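PDB 3FDH: SusD homolog from Bacteroides thetaiotaomicron VPI-5482, which probably binds glycans at the outer membrane of this gut bacterium, as a SusD/RagB-family lipoprotein that hands them on for uptake. Local coordinates for residues Glu182-Tyr187 and Asp192-Phe197; Ser31-Asn36 and Ala238-Tyr243; Asp179-Glu182 and Tyr187-Asp190. All coordinates share one frame; numbering follows the deposited sequence.

Contact 1. Residues Glu182-Tyr187 and Asp192-Phe197; sequences EQDFLY and DKWLKF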
loop_
_atom_site.group_PDB
_atom_site.type_symbol
_atom_site.label_atom_id
_atom_site.label_comp_id
_atom_site.label_asym_id
_atom_site.label_seq_id
_atom_site.Cartn_x
_atom_site.Cartn_y
_atom_site.Cartn_z
ATOM N N GLU A 182 20.082 13.989 7.790
ATOM C CA GLU A 182 20.672 12.666 7.500
ATOM C C GLU A 182 19.839 11.512 8.036
ATOM O O GLU A 182 19.986 10.360 7.600
ATOM C CB GLU A 182 22.122 12.601 8.012
ATOM C CG GLU A 182 23.060 13.625 7.330
ATOM C CD GLU A 182 23.151 13.472 5.804
ATOM O OE1 GLU A 182 22.929 12.349 5.282
ATOM O OE2 GLU A 182 23.481 14.486 5.128
ATOM N N GLN A 183 18.918 11.847 8.934
ATOM C CA GLN A 183 18.031 10.851 9.566
ATOM C C GLN A 183 16.685 10.751 8.855
ATOM O O GLN A 183 15.953 9.775 8.983
ATOM C CB GLN A 183 17.805 11.183 11.037
ATOM C CG GLN A 183 19.013 10.924 11.945
ATOM C CD GLN A 183 20.104 11.914 11.764
ATOM O OE1 GLN A 183 19.885 13.111 11.929
ATOM N NE2 GLN A 183 21.322 11.427 11.469
ATOM N N ASP A 184 16.367 11.781 8.092
ATOM C CA ASP A 184 15.107 11.832 7.323
ATOM C C ASP A 184 15.307 11.105 5.990
ATOM O O ASP A 184 15.712 11.693 4.977
ATOM C CB ASP A 184 14.673 13.278 7.077
ATOM C CG ASP A 184 13.441 13.366 6.205
ATOM O OD1 ASP A 184 12.847 12.280 5.926
ATOM O OD2 ASP A 184 13.082 14.488 5.777
ATOM N N PHE A 185 15.095 9.811 6.042
ATOM C CA PHE A 185 15.268 8.928 4.889
ATOM C C PHE A 185 14.159 9.096 3.850
ATOM O O PHE A 185 14.199 8.507 2.773
ATOM C CB PHE A 185 15.338 7.450 5.307
ATOM C CG PHE A 185 16.486 7.128 6.210
ATOM C CD1 PHE A 185 17.765 7.561 5.893
ATOM C CD2 PHE A 185 16.291 6.360 7.347
ATOM C CE1 PHE A 185 18.819 7.254 6.734
ATOM C CE2 PHE A 185 17.330 6.045 8.167
ATOM C CZ PHE A 185 18.598 6.486 7.872
ATOM N N LEU A 186 13.182 9.927 4.163
ATOM C CA LEU A 186 12.096 10.143 3.233
ATOM C C LEU A 186 12.401 11.368 2.391
ATOM O O LEU A 186 12.456 11.291 1.164
ATOM C CB LEU A 186 10.780 10.288 3.983
ATOM C CG LEU A 186 9.563 9.732 3.300
ATOM C CD1 LEU A 186 9.759 8.194 3.066
ATOM C CD2 LEU A 186 8.351 10.024 4.183
ATOM N N TYR A 187 12.686 12.486 3.048
ATOM C CA TYR A 187 12.851 13.753 2.343
ATOM C C TYR A 187 14.113 14.581 2.647
ATOM O O TYR A 187 14.244 15.718 2.208
ATOM C CB TYR A 187 11.622 14.618 2.544
ATOM C CG TYR A 187 10.354 14.123 1.864
ATOM C CD1 TYR A 187 10.269 13.983 0.496
ATOM C CD2 TYR A 187 9.218 13.893 2.597
ATOM C CE1 TYR A 187 9.093 13.619 -0.118
ATOM C CE2 TYR A 187 8.043 13.535 2.000
ATOM C CZ TYR A 187 7.984 13.362 0.648
ATOM O OH TYR A 187 6.805 13.017 0.047
ATOM N N ASP A 192 8.813 21.133 3.369
ATOM C CA ASP A 192 7.754 21.491 2.402
ATOM C C ASP A 192 7.234 20.243 1.723
ATOM O O ASP A 192 6.058 20.146 1.410
ATOM C CB ASP A 192 8.245 22.496 1.357
ATOM C CG ASP A 192 8.485 23.891 1.946
ATOM O OD1 ASP A 192 7.865 24.235 2.982
ATOM O OD2 ASP A 192 9.297 24.643 1.363
ATOM N N LYS A 193 8.130 19.287 1.511
ATOM C CA LYS A 193 7.772 17.990 0.929
ATOM C C LYS A 193 6.994 17.172 1.955
ATOM O O LYS A 193 6.024 16.499 1.633
ATOM C CB LYS A 193 9.001 17.253 0.406
ATOM C CG LYS A 193 9.554 17.920 -0.833
ATOM C CD LYS A 193 10.545 17.053 -1.545
ATOM C CE LYS A 193 10.856 17.626 -2.910
ATOM N NZ LYS A 193 11.694 16.723 -3.695
ATOM N N TRP A 194 7.389 17.267 3.213
ATOM C CA TRP A 194 6.612 16.585 4.246
ATOM C C TRP A 194 5.207 17.166 4.309
ATOM O O TRP A 194 4.223 16.459 4.510
ATOM C CB TRP A 194 7.254 16.655 5.635
ATOM C CG TRP A 194 8.313 15.615 5.865
ATOM C CD1 TRP A 194 9.646 15.720 5.576
ATOM C CD2 TRP A 194 8.131 14.321 6.434
ATOM N NE1 TRP A 194 10.306 14.559 5.934
ATOM C CE2 TRP A 194 9.399 13.697 6.480
ATOM C CE3 TRP A 194 7.027 13.643 6.966
ATOM C CZ2 TRP A 194 9.587 12.443 6.994
ATOM C CZ3 TRP A 194 7.219 12.381 7.473
ATOM C CH2 TRP A 194 8.488 11.789 7.483
ATOM N N LEU A 195 5.125 18.467 4.113
ATOM C CA LEU A 195 3.847 19.170 4.207
ATOM C C LEU A 195 2.954 18.650 3.074
ATOM O O LEU A 195 1.769 18.362 3.252
ATOM C CB LEU A 195 4.076 20.696 4.147
ATOM C CG LEU A 195 2.916 21.614 4.506
ATOM C CD1 LEU A 195 2.483 21.407 5.951
ATOM C CD2 LEU A 195 3.410 23.037 4.303
ATOM N N LYS A 196 3.558 18.487 1.904
ATOM C CA LYS A 196 2.818 17.931 0.740
ATOM C C LYS A 196 2.328 16.515 1.019
ATOM O O LYS A 196 1.217 16.127 0.650
ATOM C CB LYS A 196 3.670 17.938 -0.516
ATOM C CG LYS A 196 3.879 19.283 -1.088
ATOM C CD LYS A 196 4.711 19.206 -2.333
ATOM C CE LYS A 196 4.826 20.544 -2.989
ATOM N NZ LYS A 196 5.864 20.488 -4.058
ATOM N N PHE A 197 3.198 15.750 1.659
ATOM C CA PHE A 197 2.917 14.362 2.055
ATOM C C PHE A 197 1.747 14.378 3.050
ATOM O O PHE A 197 0.778 13.617 2.922
ATOM C CB PHE A 197 4.200 13.709 2.627
ATOM C CG PHE A 197 4.053 12.285 3.114
ATOM C CD1 PHE A 197 3.119 11.398 2.558
ATOM C CD2 PHE A 197 4.937 11.799 4.077
ATOM C CE1 PHE A 197 3.010 10.067 3.034
ATOM C CE2 PHE A 197 4.854 10.483 4.531
ATOM C CZ PHE A 197 3.916 9.616 3.975
#

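Contact 2. Residues Ser31-Asn36 and Ala238-Tyr243; sequences STAFSN and AAFDIY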
loop_
_atom_site.group_PDB
_atom_site.type_symbol
_atom_site.label_atom_id
_atom_site.label_comp_id
_atom_site.label_asym_id
_atom_site.label_seq_id
_atom_site.Cartn_x
_atom_site.Cartn_y
_atom_site.Cartn_z
ATOM N N SER A 31 11.260 1.588 9.635
ATOM C CA SER A 31 10.307 0.551 10.045
ATOM C C SER A 31 8.933 0.712 9.409
ATOM O O SER A 31 8.294 -0.296 9.037
ATOM C CB SER A 31 10.211 0.444 11.573
ATOM O OG SER A 31 9.577 1.563 12.147
ATOM N N THR A 32 8.497 1.955 9.253
ATOM C CA THR A 32 7.189 2.237 8.646
ATOM C C THR A 32 7.160 1.789 7.185
ATOM O O THR A 32 6.177 1.206 6.716
ATOM C CB THR A 32 6.739 3.699 8.842
ATOM O OG1 THR A 32 6.646 3.957 10.253
ATOM C CG2 THR A 32 5.377 3.918 8.214
ATOM N N ALA A 33 8.250 2.031 6.483
ATOM C CA ALA A 33 8.331 1.659 5.063
ATOM C C ALA A 33 8.549 0.170 4.911
ATOM O O ALA A 33 7.725 -0.572 4.376
ATOM C CB ALA A 33 9.441 2.438 4.381
ATOM N N PHE A 34 9.671 -0.266 5.442
ATOM C CA PHE A 34 10.118 -1.651 5.260
ATOM C C PHE A 34 9.237 -2.750 5.878
ATOM O O PHE A 34 8.946 -3.760 5.224
ATOM C CB PHE A 34 11.552 -1.829 5.758
ATOM C CG PHE A 34 12.131 -3.152 5.386
ATOM C CD1 PHE A 34 12.758 -3.323 4.162
ATOM C CD2 PHE A 34 12.030 -4.227 6.237
ATOM C CE1 PHE A 34 13.283 -4.571 3.787
ATOM C CE2 PHE A 34 12.555 -5.477 5.875
ATOM C CZ PHE A 34 13.184 -5.636 4.641
ATOM N N SER A 35 8.848 -2.557 7.128
ATOM C CA SER A 35 8.122 -3.582 7.872
ATOM C C SER A 35 6.616 -3.421 7.997
ATOM O O SER A 35 5.873 -4.394 8.065
ATOM C CB SER A 35 8.685 -3.660 9.290
ATOM O OG SER A 35 10.062 -4.013 9.290
ATOM N N ASN A 36 6.184 -2.178 8.078
ATOM C CA ASN A 36 4.802 -1.853 8.333
ATOM C C ASN A 36 3.924 -1.735 7.120
ATOM O O ASN A 36 2.949 -2.466 7.002
ATOM C CB ASN A 36 4.718 -0.592 9.179
ATOM C CG ASN A 36 5.450 -0.753 10.499
ATOM O OD1 ASN A 36 5.952 -1.855 10.808
ATOM N ND2 ASN A 36 5.532 0.314 11.270
ATOM N N ALA A 238 6.264 10.365 -1.623
ATOM C CA ALA A 238 6.849 9.837 -0.381
ATOM C C ALA A 238 7.431 8.453 -0.613
ATOM O O ALA A 238 6.740 7.443 -0.536
ATOM C CB ALA A 238 5.838 9.814 0.695
ATOM N N ALA A 239 8.716 8.479 -0.935
ATOM C CA ALA A 239 9.462 7.290 -1.286
ATOM C C ALA A 239 10.626 7.081 -0.360
ATOM O O ALA A 239 11.422 7.959 -0.129
ATOM C CB ALA A 239 9.972 7.400 -2.715
ATOM N N PHE A 240 10.702 5.866 0.134
ATOM C CA PHE A 240 11.816 5.414 0.959
ATOM C C PHE A 240 12.681 4.758 -0.077
ATOM O O PHE A 240 12.395 3.629 -0.513
ATOM C CB PHE A 240 11.324 4.418 1.993
ATOM C CG PHE A 240 12.383 3.915 2.906
ATOM C CD1 PHE A 240 12.886 4.718 3.906
ATOM C CD2 PHE A 240 12.839 2.608 2.810
ATOM C CE1 PHE A 240 13.856 4.265 4.771
ATOM C CE2 PHE A 240 13.818 2.136 3.683
ATOM C CZ PHE A 240 14.342 2.985 4.661
ATOM N N ASP A 241 13.736 5.477 -0.466
ATOM C CA ASP A 241 14.539 5.096 -1.594
ATOM C C ASP A 241 16.004 4.965 -1.213
ATOM O O ASP A 241 16.849 5.593 -1.814
ATOM C CB ASP A 241 14.339 6.190 -2.642
ATOM C CG ASP A 241 14.750 5.775 -4.056
ATOM O OD1 ASP A 241 15.058 4.593 -4.332
ATOM O OD2 ASP A 241 14.734 6.668 -4.924
ATOM N N ILE A 242 16.283 4.161 -0.199
ATOM C CA ILE A 242 17.656 4.014 0.277
ATOM C C ILE A 242 18.156 2.588 0.092
ATOM O O ILE A 242 19.191 2.196 0.625
ATOM C CB ILE A 242 17.822 4.480 1.773
ATOM C CG1 ILE A 242 17.184 3.480 2.751
ATOM C CG2 ILE A 242 17.239 5.884 1.958
ATOM C CD1 ILE A 242 17.392 3.811 4.247
ATOM N N TYR A 243 17.429 1.821 -0.700
ATOM C CA TYR A 243 17.835 0.423 -0.926
ATOM C C TYR A 243 19.103 0.310 -1.764
ATOM O O TYR A 243 19.388 1.149 -2.635
ATOM C CB TYR A 243 16.703 -0.412 -1.545
ATOM C CG TYR A 243 15.474 -0.411 -0.693
ATOM C CD1 TYR A 243 15.547 -0.734 0.656
ATOM C CD2 TYR A 243 14.235 -0.099 -1.230
ATOM C CE1 TYR A 243 14.408 -0.733 1.459
ATOM C CE2 TYR A 243 13.089 -0.100 -0.454
ATOM C CZ TYR A 243 13.182 -0.408 0.895
ATOM O OH TYR A 243 12.054 -0.426 1.680
#

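Contact 3. Residues Asp179-Glu182 and Tyr187-Asp190; sequences DVTE and YAGD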
loop_
_atom_site.group_PDB
_atom_site.type_symbol
_atom_site.label_atom_id
_atom_site.label_comp_id
_atom_site.label_asym_id
_atom_site.label_seq_id
_atom_site.Cartn_x
_atom_site.Cartn_y
_atom_site.Cartn_z
ATOM N N ASP A 179 19.716 19.471 13.227
ATOM C CA ASP A 179 19.524 19.090 11.815
ATOM C C ASP A 179 19.199 17.607 11.632
ATOM O O ASP A 179 20.011 16.722 11.916
ATOM C CB ASP A 179 20.769 19.466 10.998
ATOM C CG ASP A 179 20.537 19.347 9.507
ATOM O OD1 ASP A 179 19.382 19.066 9.100
ATOM O OD2 ASP A 179 21.520 19.550 8.752
ATOM N N VAL A 180 18.004 17.372 11.105
ATOM C CA VAL A 180 17.441 16.035 10.962
ATOM C C VAL A 180 17.734 15.419 9.591
ATOM O O VAL A 180 17.421 14.257 9.318
ATOM C CB VAL A 180 15.895 16.068 11.129
ATOM C CG1 VAL A 180 15.250 16.694 9.868
ATOM C CG2 VAL A 180 15.360 14.653 11.382
ATOM N N THR A 181 18.383 16.215 8.768
ATOM C CA THR A 181 18.606 15.857 7.370
ATOM C C THR A 181 19.030 14.420 7.113
ATOM O O THR A 181 18.429 13.726 6.310
ATOM C CB THR A 181 19.627 16.791 6.671
ATOM O OG1 THR A 181 19.118 18.126 6.672
ATOM C CG2 THR A 181 19.843 16.364 5.227
ATOM N N GLU A 182 20.082 13.989 7.790
ATOM C CA GLU A 182 20.672 12.666 7.500
ATOM C C GLU A 182 19.839 11.512 8.036
ATOM O O GLU A 182 19.986 10.360 7.600
ATOM C CB GLU A 182 22.122 12.601 8.012
ATOM C CG GLU A 182 23.060 13.625 7.330
ATOM C CD GLU A 182 23.151 13.472 5.804
ATOM O OE1 GLU A 182 22.929 12.349 5.282
ATOM O OE2 GLU A 182 23.481 14.486 5.128
ATOM N N TYR A 187 12.686 12.486 3.048
ATOM C CA TYR A 187 12.851 13.753 2.343
ATOM C C TYR A 187 14.113 14.581 2.647
ATOM O O TYR A 187 14.244 15.718 2.208
ATOM C CB TYR A 187 11.622 14.618 2.544
ATOM C CG TYR A 187 10.354 14.123 1.864
ATOM C CD1 TYR A 187 10.269 13.983 0.496
ATOM C CD2 TYR A 187 9.218 13.893 2.597
ATOM C CE1 TYR A 187 9.093 13.619 -0.118
ATOM C CE2 TYR A 187 8.043 13.535 2.000
ATOM C CZ TYR A 187 7.984 13.362 0.648
ATOM O OH TYR A 187 6.805 13.017 0.047
ATOM N N ALA A 188 15.049 14.006 3.381
ATOM C CA ALA A 188 16.333 14.678 3.620
ATOM C C ALA A 188 16.171 16.061 4.213
ATOM O O ALA A 188 16.913 17.010 3.888
ATOM C CB ALA A 188 17.154 14.738 2.328
ATOM N N GLY A 189 15.176 16.161 5.082
ATOM C CA GLY A 189 14.922 17.377 5.862
ATOM C C GLY A 189 14.065 18.449 5.222
ATOM O O GLY A 189 13.844 19.512 5.802
ATOM N N ASP A 190 13.586 18.164 4.017
ATOM C CA ASP A 190 12.712 19.113 3.302
ATOM C C ASP A 190 11.286 19.135 3.884
ATOM O O ASP A 190 10.450 18.286 3.532
ATOM C CB ASP A 190 12.654 18.751 1.822
ATOM C CG ASP A 190 12.010 19.839 0.994
ATOM O OD1 ASP A 190 11.192 20.600 1.547
ATOM O OD2 ASP A 190 12.333 19.930 -0.200
#

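Contact 1. Residues Glu182-Tyr187 and Asp192-Phe197
Y187 turns its ring edge onto the face of the W194 indole, with CD2 of Y187 3.5 Å from CD1 of W194 and the two planes at 76°, a T-shaped stack. L186 adds a second group to the same indole face: its CD2 sits over the six-membered ring of W194 in a CH-pi contact, 4.1 Å from the centroid. The same methyl meets CE2 of F197 at 3.5 Å, so one leucine branch bridges two aromatic rings. Over one face of the tyrosine comes the aliphatic root of K193, whose CB stands 3.6 Å from the Y187 ring centroid. The polar tether lies at the indole rim, where NE1 of W194 donates its N-H to OD2 of D184 at 2.8 Å and 165°, close to the indole plane though above the carboxylate's. This loop leads into helix 191-208 and folds back on its first turns, shaped by OD1 of D184, which accepts from the backbone N of L186, an Asx turn, and of Y187 at 2.9 Å, an Asx motif, from one face of the carboxylate. A chi1 of 176° swings the D184 carboxylate away from the backbone N, toward the helix; OD1 serves those amides and OD2 takes the indole N-H and G189 N. Losing this carboxylate to an alanine would probably leave W194 NE1 and the amides of L186, Y187 and G189 without their acceptor, and the loop free to drift from the helix. Y187 OH, 3.7 Å from CB of F197, is hydrogen-bonded to the backbone O of D236.

Contact 2. Residues Ser31-Asn36 and Ala238-Tyr243
The F34 ring meets Y243 at its edge, where CD1 of F34 lies 3.9 Å from OH of Y243, near the plane of the phenylalanine. The ring of F240 likewise has Y243 CZ at its edge, in plane, while the methyl of A33 reaches it at a slant. That methyl makes the tightest meeting of the two segments: CB of A33 stands 3.6 Å from CG of F240 and equally near CB of F240, at the root of the ring. F240 has CG anti to the backbone N (chi1 -179°), which carries the ring out from the strand with its base against the helix. Y243 crosses F34 obliquely, and CE1 of Y243 is 4.1 Å from CD1 of F34. The contact seats helix 21-37 on strand 238-240 and the loop that follows it; the strand pairs antiparallel with 330-331, and T330 of that partner also touches A33. The helix carries a wider pi-type turn at 32-36, where O of S31 accepts from the backbone N of both S35 and N36. P250, at the start of helix 250-258, touches both F34 and Y243. The phenol oxygen of Y243 is satisfied by a hydrogen bond with OG1 of T330 rather than by the helix. The touching groups are mainly carbon and tight only at A33 and F240, so between the two segments the contact rests on apolar packing.

Contact 3. Residues Asp179-Glu182 and Tyr187-Asp190
A type I' beta turn from Y187 to D190, immediately ahead of helix 191-208, presents its two central residues to the loop residues V180 and T181. The turn is closed by D190 N bonding to O of Y187 at 3.1 Å, and both A188 and G189 take positive phi values, as this turn type requires. Against it T181 sets its methyl: CG2 lies 3.3 Å from the carbonyl O of A188. With CG2 anti to the backbone N and OG1 beside that nitrogen (chi1 -62°), the threonine splits its branches between two tasks, the methyl facing the turn and the hydroxyl bound within its own segment. There T181 OG1 donates to OD1 of D179 at 2.6 Å, on the syn side of the carboxylate, and the backbone N of T181 reaches the same oxygen from above the plane. The second of these bonds makes an Asx turn, so D179 grips T181 twice and restrains its rotation. Here two turns of the loop between helices 154-171 and 191-208 are laid side by side, with CA of T181 and CA of G189 4.3 Å apart. CA of A188 makes a C-H...O contact with O of T181 at 3.5 Å. Glycine suits the position next to T181: a side chain's CB would clash with the threonine OG1. V180 brings CG1 to within 4.1 Å of CA of G189, and also touches M111 of helix 106-127 and L25 of helix 21-37. D190, the N-cap residue, points its CB away from 179-182, and its OD1 weakly accepts from the backbone N of D192 and K193.

From the N terminus, helix 21-37 supplies the first half of contact 2, whose partner, strand 238-240 and its following loop, arrives some two hundred residues later. Within that long closure lie contacts 1 and 3, both short-range: contact 3 lies wholly in the loop between helices 154-171 and 191-208, and contact 1 joins that loop to the start of helix 191-208. They interleave: 179-182 comes first, then 182-187, then the turn 187-190 that completes contact 3, and lastly 192-197, which completes contact 1. E182 and Y187 are shared between them. Contacts 1 and 2 also touch directly, F185 against F240 and F197 against A238, so the loop and helix 191-208 join the strand that rests on helix 21-37.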